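Local coordinates for 2-oxoadipate dioxygenase/decarboxylase (Pseudomonas putida, PDB 6W1G), which catalyses the iron(II)-dependent conversion of 2-oxoadipate and dioxygen to (R)-2-hydroxyglutarate and carbon dioxide in D-lysine catabolism, at residues 182-185 with 186-189; 158-161 with 162-166; 18-21 with 22-25. All coordinates share one frame; numbering follows the deposited sequence. Where two conformers were deposited one is given.

The three contacts are a worked example of how neighbouring helices are joined by residues that also take part in their own local turns. Contact 1, on helix 176-188, is the middle layer. Its centre is about 9 Å from that of contact 2, with a probable hydrogen bond, E185 OE1 to T158 OG1 at 2.7 Å. It also meets contact 3, centres about 12 Å apart, where V183 CG1 packs at 4.0 Å from A19 CB. Contacts 2 and 3 do not touch. Contact 3 lies nearest the metal, the Y24 side chain about 10 Å from the nickel ion; T189 of contact 1 is about 11 Å, side chain to side chain, from R74, a 2-oxoadipate-binding residue.

Contact 1: 182-185 with 186-189; sequences FVQE and ALHT
The imidazole of H188 has Q184 O over one face, 3.5 Å above the plane and displaced toward the rim. Its edge receives E185 OE1, 3.7 Å from H188 CD2, together with a water lying near the ring plane. That water donates to E185 OE2 and is hydrogen-bonded to H188 NE2 at 2.8 Å, so it bridges carboxylate and ring, whose planes stand 73° apart. E185 reaches this place because its chain bends at chi2 (-68°), with OE1 hydrogen-bonded to T158, the N-cap of helix 159-171; H188 ND1 is bonded to R191. The phenyl of F182 carries A186 CB on one face, 4.3 Å from CZ. These lie in the C-terminal part of helix 176-188, where the i to i+4 bonds A186 N to F182 O (2.8 Å) and L187 N to V183 O (3.0 Å) are followed by a weak i to i+3 bond from H188 N to E185 O. E185 O also accepts from a second water, bonded to T189 OG1. L187 lies alongside Q184 and points the same way, its CD2 4.1 Å from Q184 OE1, while Q184 NE2 is hydrogen-bonded to E180; L187 also packs on M20 and M23 of helix 9-27.

Contact 2: 158-161 with 162-166; sequences TSRA and LELIA
R160 and E163, one helical turn apart, form a salt bridge: R160 NH1 donates to E163 OE1 at 2.9 Å. The bond uses the anti lone pair of OE1, and the oxygen sits 24° out of the guanidinium plane, so the two groups meet through a single N-H with their planes 56° apart. The aliphatic part joins in, R160 CD being 3.3 Å from E163 OE1. R160 gets there because its CG lies opposite the backbone N (chi1 -169°) and the chain then folds over at chi2. Packing adds a second hold: L164 CG stands 3.8 Å above one guanidinium face, toward the rim. Were R160 replaced by an alanine, E163 would probably lose its salt-bridge partner and L164 the flat group lying against it.

Capping is the third kind of interaction. T158 is the N-cap of helix 159-171, its OG1 accepting from A161 N at 3.0 Å while also bonded to E185 of helix 176-188. Regular i to i+4 backbone bonds follow, from L162 N to T158 O (3.1 Å) through to I165 N to A161 O. E185 meets both the T158 hydroxyl and the R160 side chain, so the capped first turn is tied to the next helix; the ion pair beside it rests on one tilted N-H and an anti lone pair, not on a two-bond, in-plane pairing.

Contact 3: 18-21 with 22-25; sequences AAMS and LMYK
A18 O, A19 O, M20 O and S21 O each accept one helical bond from four residues ahead, and together they satisfy the backbone N-H groups of L22, M23, Y24 and K25. The distances are nearly uniform: A18 O to L22 N and A19 O to M23 N are 3.0 Å, M20 O to Y24 N and S21 O to K25 N 2.9 Å. This is the regular i to i+4 pattern of an alpha-helix, unbroken here within 9-27.

The one buried side-chain hydroxyl in the first half of this stretch, S21 OG, is satisfied outside it. With OG opposite the backbone N (chi1 -174°), it is hydrogen-bonded to Y31 OH of helix 29-48. Y31 serves twice on this side, since its ring also meets that of Y24 edge-to-face.

The apolar side is made by van der Waals packing. M20 and M23 run side by side, M20 SD lying 4.1 Å from M23 CE, and both pack on L187 of helix 176-188; A19 adds V183 of the same helix. Elsewhere the touching is close to the backbone, as where Y24 CB sits 3.3 Å from M20 O.

With its main-chain bonds made internally, the helix can spend its side chains on neighbours. The side chain of Y24 comes within about 5 Å of that of H226, which binds the metal with H70 and E294 in this enzyme of the glyoxalase clan. One hydrogen bond from S21 and one edge-to-face stack from Y24, both made with Y31, thus join helix 9-27 to helix 29-48 close to the metal site.

Contact 1: 182-185 with 186-189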
ATOM      1  N   PHE A 182       2.434  17.516  15.763  1.00 11.55           N
ATOM      2  CA  PHE A 182       3.052  16.976  14.553  1.00 11.32           C
ATOM      3  C   PHE A 182       2.008  16.425  13.573  1.00 11.63           C
ATOM      4  O   PHE A 182       2.086  16.673  12.365  1.00 11.85           O
ATOM      5  CB  PHE A 182       4.105  15.904  14.910  1.00 11.53           C
ATOM      6  CG  PHE A 182       4.620  15.172  13.716  1.00 10.90           C
ATOM      7  CD1 PHE A 182       5.588  15.712  12.887  1.00 11.80           C
ATOM      8  CD2 PHE A 182       4.037  13.964  13.364  1.00 12.23           C
ATOM      9  CE1 PHE A 182       5.973  14.984  11.751  1.00 12.70           C
ATOM     10  CE2 PHE A 182       4.448  13.269  12.267  1.00 13.59           C
ATOM     11  CZ  PHE A 182       5.395  13.784  11.467  1.00 12.69           C
ATOM     12  N   VAL A 183       1.056  15.618  14.083  1.00 11.87           N
ATOM     13  CA  VAL A 183       0.065  15.033  13.193  1.00 12.68           C
ATOM     14  C   VAL A 183      -0.721  16.126  12.506  1.00 12.93           C
ATOM     15  O   VAL A 183      -0.942  16.074  11.297  1.00 13.30           O
ATOM     16  CB  VAL A 183      -0.826  14.059  13.988  1.00 12.96           C
ATOM     17  CG1 VAL A 183      -2.072  13.720  13.191  1.00 13.80           C
ATOM     18  CG2 VAL A 183      -0.024  12.797  14.325  1.00 14.21           C
ATOM     19  N   GLN A 184      -1.119  17.142  13.263  1.00 12.29           N
ATOM     20  CA  GLN A 184      -1.918  18.191  12.652  1.00 13.50           C
ATOM     21  C   GLN A 184      -1.118  18.985  11.629  1.00 13.02           C
ATOM     22  O   GLN A 184      -1.652  19.378  10.574  1.00 14.46           O
ATOM     23  CB  GLN A 184      -2.485  19.076  13.735  1.00 17.76           C
ATOM     24  CG  GLN A 184      -3.624  18.365  14.530  1.00 21.68           C
ATOM     25  CD  GLN A 184      -4.769  17.671  13.697  1.00 23.97           C
ATOM     26  OE1 GLN A 184      -5.340  18.247  12.750  1.00 26.32           O
ATOM     27  NE2 GLN A 184      -5.082  16.421  14.058  1.00 25.60           N
ATOM     28  N   GLU A 185       0.144  19.273  11.941  1.00 11.75           N
ATOM     29  CA  GLU A 185       0.956  20.033  11.011  1.00 12.43           C
ATOM     30  C   GLU A 185       1.281  19.242   9.774  1.00 12.23           C
ATOM     31  O   GLU A 185       1.283  19.777   8.664  1.00 14.04           O
ATOM     32  CB  GLU A 185       2.212  20.526  11.717  1.00 12.78           C
ATOM     33  CG  GLU A 185       1.962  21.548  12.774  1.00 16.24           C
ATOM     34  CD  GLU A 185       1.467  22.904  12.242  1.00 17.56           C
ATOM     35  OE1 GLU A 185       1.711  23.238  11.064  1.00 17.47           O
ATOM     36  OE2 GLU A 185       0.859  23.652  13.041  1.00 22.31           O
ATOM     37  N   ALA A 186       1.604  17.971   9.951  1.00 13.11           N
ATOM     38  CA  ALA A 186       1.876  17.109   8.802  1.00 13.68           C
ATOM     39  C   ALA A 186       0.669  16.994   7.892  1.00 13.91           C
ATOM     40  O   ALA A 186       0.806  16.952   6.671  1.00 14.57           O
ATOM     41  CB  ALA A 186       2.265  15.720   9.281  1.00 15.34           C
ATOM     42  N   LEU A 187      -0.526  16.922   8.478  1.00 15.25           N
ATOM     43  CA  LEU A 187      -1.723  16.748   7.679  1.00 16.93           C
ATOM     44  C   LEU A 187      -1.922  17.896   6.707  1.00 16.42           C
ATOM     45  O   LEU A 187      -2.455  17.691   5.613  1.00 16.69           O
ATOM     46  CB  LEU A 187      -2.903  16.656   8.633  1.00 21.77           C
ATOM     47  CG  LEU A 187      -4.214  16.065   8.143  1.00 25.87           C
ATOM     48  CD1 LEU A 187      -4.013  14.652   7.755  1.00 30.00           C
ATOM     49  CD2 LEU A 187      -5.243  16.192   9.256  1.00 25.25           C
ATOM     50  N   HIS A 188      -1.478  19.105   7.077  1.00 16.19           N
ATOM     51  CA  HIS A 188      -1.657  20.222   6.180  1.00 17.56           C
ATOM     52  C   HIS A 188      -1.007  19.987   4.824  1.00 16.29           C
ATOM     53  O   HIS A 188      -1.494  20.484   3.796  1.00 17.99           O
ATOM     54  CB  HIS A 188      -1.073  21.481   6.813  1.00 19.57           C
ATOM     55  CG  HIS A 188      -1.827  22.006   7.983  1.00 22.98           C
ATOM     56  ND1 HIS A 188      -3.207  22.098   8.014  1.00 25.85           N
ATOM     57  CD2 HIS A 188      -1.387  22.533   9.148  1.00 24.96           C
ATOM     58  CE1 HIS A 188      -3.580  22.640   9.163  1.00 25.60           C
ATOM     59  NE2 HIS A 188      -2.494  22.919   9.867  1.00 27.09           N
ATOM     60  N   THR A 189       0.079  19.200   4.791  1.00 13.77           N
ATOM     61  CA  THR A 189       0.784  18.946   3.543  1.00 14.08           C
ATOM     62  C   THR A 189      -0.117  18.300   2.520  1.00 13.18           C
ATOM     63  O   THR A 189       0.095  18.489   1.321  1.00 15.38           O
ATOM     64  CB  THR A 189       2.008  18.091   3.820  1.00 14.23           C
ATOM     65  OG1 THR A 189       2.861  18.818   4.686  1.00 22.09           O
ATOM     66  CG2 THR A 189       2.815  17.814   2.609  1.00 15.23           C
TER
HETATM   67  O   HOH W   1       3.291  20.348   6.782  1.00 16.88           O
HETATM   68  O   HOH W   2      -1.845  24.180  12.333  1.00 34.27           O

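Contact 2: 158-161 with 162-166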
ATOM      1  N   THR A 158       4.757  22.846   6.441  1.00 12.64           N
ATOM      2  CA  THR A 158       4.715  23.982   7.340  1.00 12.54           C
ATOM      3  C   THR A 158       6.008  24.070   8.132  1.00 11.91           C
ATOM      4  O   THR A 158       6.702  23.082   8.378  1.00 12.18           O
ATOM      5  CB  THR A 158       3.537  23.944   8.302  1.00 13.72           C
ATOM      6  OG1 THR A 158       3.764  22.919   9.270  1.00 13.74           O
ATOM      7  CG2 THR A 158       2.209  23.709   7.582  1.00 15.72           C
ATOM      8  N   SER A 159       6.345  25.295   8.527  1.00 13.24           N
ATOM      9  CA  SER A 159       7.536  25.482   9.330  1.00 13.03           C
ATOM     10  C   SER A 159       7.456  24.693  10.636  1.00 12.41           C
ATOM     11  O   SER A 159       8.482  24.152  11.096  1.00 12.85           O
ATOM     12  CB  SER A 159       7.777  26.965   9.601  1.00 15.84           C
ATOM     13  OG  SER A 159       8.156  27.626   8.415  1.00 19.81           O
ATOM     14  N   ARG A 160       6.266  24.627  11.245  1.00 11.87           N
ATOM     15  CA  ARG A 160       6.130  23.881  12.491  1.00 11.54           C
ATOM     16  C   ARG A 160       6.367  22.377  12.259  1.00 11.11           C
ATOM     17  O   ARG A 160       7.003  21.706  13.080  1.00 11.96           O
ATOM     18  CB  ARG A 160       4.763  24.126  13.134  1.00 12.29           C
ATOM     19  CG  ARG A 160       4.660  23.597  14.550  1.00 13.22           C
ATOM     20  CD  ARG A 160       5.398  24.521  15.526  1.00 14.53           C
ATOM     21  NE  ARG A 160       5.362  23.936  16.876  1.00 14.35           N
ATOM     22  CZ  ARG A 160       6.392  23.371  17.497  1.00 13.73           C
ATOM     23  NH1 ARG A 160       7.613  23.355  16.946  1.00 14.33           N
ATOM     24  NH2 ARG A 160       6.191  22.803  18.665  1.00 14.89           N
ATOM     25  N   ALA A 161       5.867  21.839  11.140  1.00 11.02           N
ATOM     26  CA  ALA A 161       6.171  20.437  10.845  1.00 11.48           C
ATOM     27  C   ALA A 161       7.671  20.205  10.776  1.00 10.99           C
ATOM     28  O   ALA A 161       8.181  19.224  11.305  1.00 11.81           O
ATOM     29  CB  ALA A 161       5.494  20.003   9.549  1.00 11.74           C
ATOM     30  N   LEU A 162       8.382  21.070  10.045  1.00 11.28           N
ATOM     31  CA  LEU A 162       9.822  20.917   9.890  1.00 11.38           C
ATOM     32  C   LEU A 162      10.536  21.011  11.234  1.00 10.94           C
ATOM     33  O   LEU A 162      11.471  20.251  11.505  1.00 12.29           O
ATOM     34  CB  LEU A 162      10.347  21.956   8.901  1.00 12.51           C
ATOM     35  CG  LEU A 162       9.831  21.795   7.475  1.00 12.88           C
ATOM     36  CD1 LEU A 162      10.294  22.984   6.639  1.00 15.88           C
ATOM     37  CD2 LEU A 162      10.268  20.470   6.860  1.00 14.68           C
ATOM     38  N   GLU A 163      10.067  21.907  12.113  1.00 11.19           N
ATOM     39  CA  GLU A 163      10.659  22.017  13.439  1.00 11.97           C
ATOM     40  C   GLU A 163      10.496  20.722  14.213  1.00 10.87           C
ATOM     41  O   GLU A 163      11.421  20.274  14.898  1.00 11.52           O
ATOM     42  CB  GLU A 163       9.998  23.159  14.207  1.00 12.12           C
ATOM     43  CG  GLU A 163      10.352  24.528  13.720  1.00 13.41           C
ATOM     44  CD  GLU A 163       9.520  25.626  14.326  1.00 13.28           C
ATOM     45  OE1 GLU A 163       8.589  25.404  15.150  1.00 14.44           O
ATOM     46  OE2 GLU A 163       9.785  26.780  13.940  1.00 17.30           O
ATOM     47  N   LEU A 164       9.290  20.123  14.151  1.00 11.50           N
ATOM     48  CA  LEU A 164       9.038  18.937  14.958  1.00 11.22           C
ATOM     49  C   LEU A 164       9.753  17.716  14.391  1.00 10.85           C
ATOM     50  O   LEU A 164      10.196  16.859  15.170  1.00 11.20           O
ATOM     51  CB  LEU A 164       7.535  18.706  15.064  1.00 10.84           C
ATOM     52  CG  LEU A 164       6.827  19.697  15.987  1.00 12.88           C
ATOM     53  CD1 LEU A 164       5.308  19.681  15.768  1.00 13.95           C
ATOM     54  CD2 LEU A 164       7.148  19.352  17.444  1.00 16.34           C
ATOM     55  N   ILE A 165       9.946  17.636  13.077  1.00 10.77           N
ATOM     56  CA  ILE A 165      10.781  16.591  12.479  1.00 10.86           C
ATOM     57  C   ILE A 165      12.210  16.697  13.005  1.00 10.36           C
ATOM     58  O   ILE A 165      12.824  15.719  13.462  1.00 11.50           O
ATOM     59  CB  ILE A 165      10.751  16.669  10.952  1.00 11.65           C
ATOM     60  CG1 ILE A 165       9.345  16.349  10.424  1.00 13.20           C
ATOM     61  CG2 ILE A 165      11.743  15.714  10.341  1.00 14.01           C
ATOM     62  CD1 ILE A 165       9.148  16.691   8.971  1.00 16.24           C
ATOM     63  N   ALA A 166      12.757  17.918  12.995  1.00 10.70           N
ATOM     64  CA  ALA A 166      14.126  18.130  13.474  1.00 12.20           C
ATOM     65  C   ALA A 166      14.238  17.803  14.958  1.00 11.00           C
ATOM     66  O   ALA A 166      15.234  17.207  15.411  1.00 12.27           O
ATOM     67  CB  ALA A 166      14.571  19.555  13.159  1.00 13.18           C
TER

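Contact 3: 18-21 with 22-25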
ATOM      1  N   ALA A  18      -5.617   7.778  11.063  1.00 10.99           N
ATOM      2  CA  ALA A  18      -6.995   8.102  11.422  1.00 11.90           C
ATOM      3  C   ALA A  18      -7.355   9.540  11.092  1.00 12.06           C
ATOM      4  O   ALA A  18      -8.465   9.825  10.594  1.00 12.43           O
ATOM      5  CB  ALA A  18      -7.226   7.854  12.918  1.00 13.38           C
ATOM      6  N   ALA A  19      -6.423  10.473  11.343  1.00 11.74           N
ATOM      7  CA  ALA A  19      -6.688  11.883  11.022  1.00 12.20           C
ATOM      8  C   ALA A  19      -6.776  12.090   9.518  1.00 11.46           C
ATOM      9  O   ALA A  19      -7.598  12.893   9.047  1.00 12.53           O
ATOM     10  CB  ALA A  19      -5.612  12.776  11.644  1.00 13.79           C
ATOM     11  N   MET A  20      -5.929  11.414   8.751  1.00 11.21           N
ATOM     12  CA  MET A  20      -6.004  11.496   7.294  0.55 11.49           C
ATOM     13  C   MET A  20      -7.349  10.990   6.804  1.00 10.41           C
ATOM     14  O   MET A  20      -7.947  11.578   5.902  1.00 11.78           O
ATOM     15  CB  MET A  20      -4.860  10.708   6.644  0.55 12.25           C
ATOM     16  CG  MET A  20      -3.453  11.326   6.741  0.55 13.80           C
ATOM     17  SD  MET A  20      -3.084  12.569   5.496  0.55 13.10           S
ATOM     18  CE  MET A  20      -2.644  11.570   4.087  0.55 13.31           C
ATOM     19  N   SER A  21      -7.821   9.886   7.364  1.00 11.53           N
ATOM     20  CA  SER A  21      -9.097   9.326   6.943  1.00 11.60           C
ATOM     21  C   SER A  21     -10.242  10.283   7.220  1.00 12.12           C
ATOM     22  O   SER A  21     -11.119  10.488   6.382  1.00 12.57           O
ATOM     23  CB  SER A  21      -9.302   7.980   7.634  1.00 12.74           C
ATOM     24  OG  SER A  21     -10.470   7.343   7.137  1.00 13.71           O
ATOM     25  N   LEU A  22     -10.258  10.884   8.399  1.00 12.75           N
ATOM     26  CA  LEU A  22     -11.319  11.839   8.693  1.00 13.65           C
ATOM     27  C   LEU A  22     -11.252  13.050   7.766  1.00 13.85           C
ATOM     28  O   LEU A  22     -12.282  13.554   7.312  1.00 14.06           O
ATOM     29  CB  LEU A  22     -11.215  12.265  10.153  1.00 15.83           C
ATOM     30  CG  LEU A  22     -11.655  11.095  11.043  1.00 20.77           C
ATOM     31  CD1 LEU A  22     -11.730  11.631  12.449  1.00 25.01           C
ATOM     32  CD2 LEU A  22     -12.959  10.362  10.700  1.00 24.41           C
ATOM     33  N   MET A  23     -10.050  13.558   7.500  1.00 13.15           N
ATOM     34  CA  MET A  23      -9.915  14.712   6.619  0.75 12.93           C
ATOM     35  C   MET A  23     -10.395  14.374   5.215  1.00 12.93           C
ATOM     36  O   MET A  23     -11.160  15.140   4.597  1.00 13.89           O
ATOM     37  CB  MET A  23      -8.448  15.151   6.564  0.75 13.59           C
ATOM     38  CG  MET A  23      -8.181  16.252   5.559  0.75 16.05           C
ATOM     39  SD  MET A  23      -6.489  16.849   5.522  0.75 17.59           S
ATOM     40  CE  MET A  23      -5.725  15.534   4.577  0.75 20.82           C
ATOM     41  N   TYR A  24      -9.964  13.229   4.693  1.00 12.34           N
ATOM     42  CA  TYR A  24     -10.329  12.818   3.351  1.00 12.03           C
ATOM     43  C   TYR A  24     -11.836  12.595   3.241  1.00 11.74           C
ATOM     44  O   TYR A  24     -12.445  12.943   2.228  1.00 13.52           O
ATOM     45  CB  TYR A  24      -9.502  11.583   2.950  1.00 12.61           C
ATOM     46  CG  TYR A  24      -9.692  11.146   1.527  1.00 12.55           C
ATOM     47  CD1 TYR A  24      -9.261  11.937   0.456  1.00 13.44           C
ATOM     48  CD2 TYR A  24     -10.303   9.961   1.243  1.00 13.32           C
ATOM     49  CE1 TYR A  24      -9.431  11.523  -0.837  1.00 14.25           C
ATOM     50  CE2 TYR A  24     -10.508   9.561  -0.061  1.00 15.14           C
ATOM     51  CZ  TYR A  24     -10.069  10.339  -1.094  1.00 14.19           C
ATOM     52  OH  TYR A  24     -10.255   9.914  -2.371  1.00 16.89           O
ATOM     53  N   LYS A  25     -12.435  12.021   4.273  1.00 12.48           N
ATOM     54  CA  LYS A  25     -13.878  11.796   4.251  1.00 13.05           C
ATOM     55  C   LYS A  25     -14.627  13.117   4.155  1.00 12.77           C
ATOM     56  O   LYS A  25     -15.634  13.193   3.465  1.00 14.13           O
ATOM     57  CB  LYS A  25     -14.269  11.010   5.485  1.00 14.41           C
ATOM     58  CG  LYS A  25     -15.751  10.681   5.533  1.00 17.31           C
ATOM     59  CD  LYS A  25     -16.097   9.839   6.747  1.00 20.06           C
ATOM     60  CE  LYS A  25     -17.604   9.801   6.952  1.00 29.65           C
ATOM     61  NZ  LYS A  25     -18.070   8.826   7.982  1.00 37.34           N
TER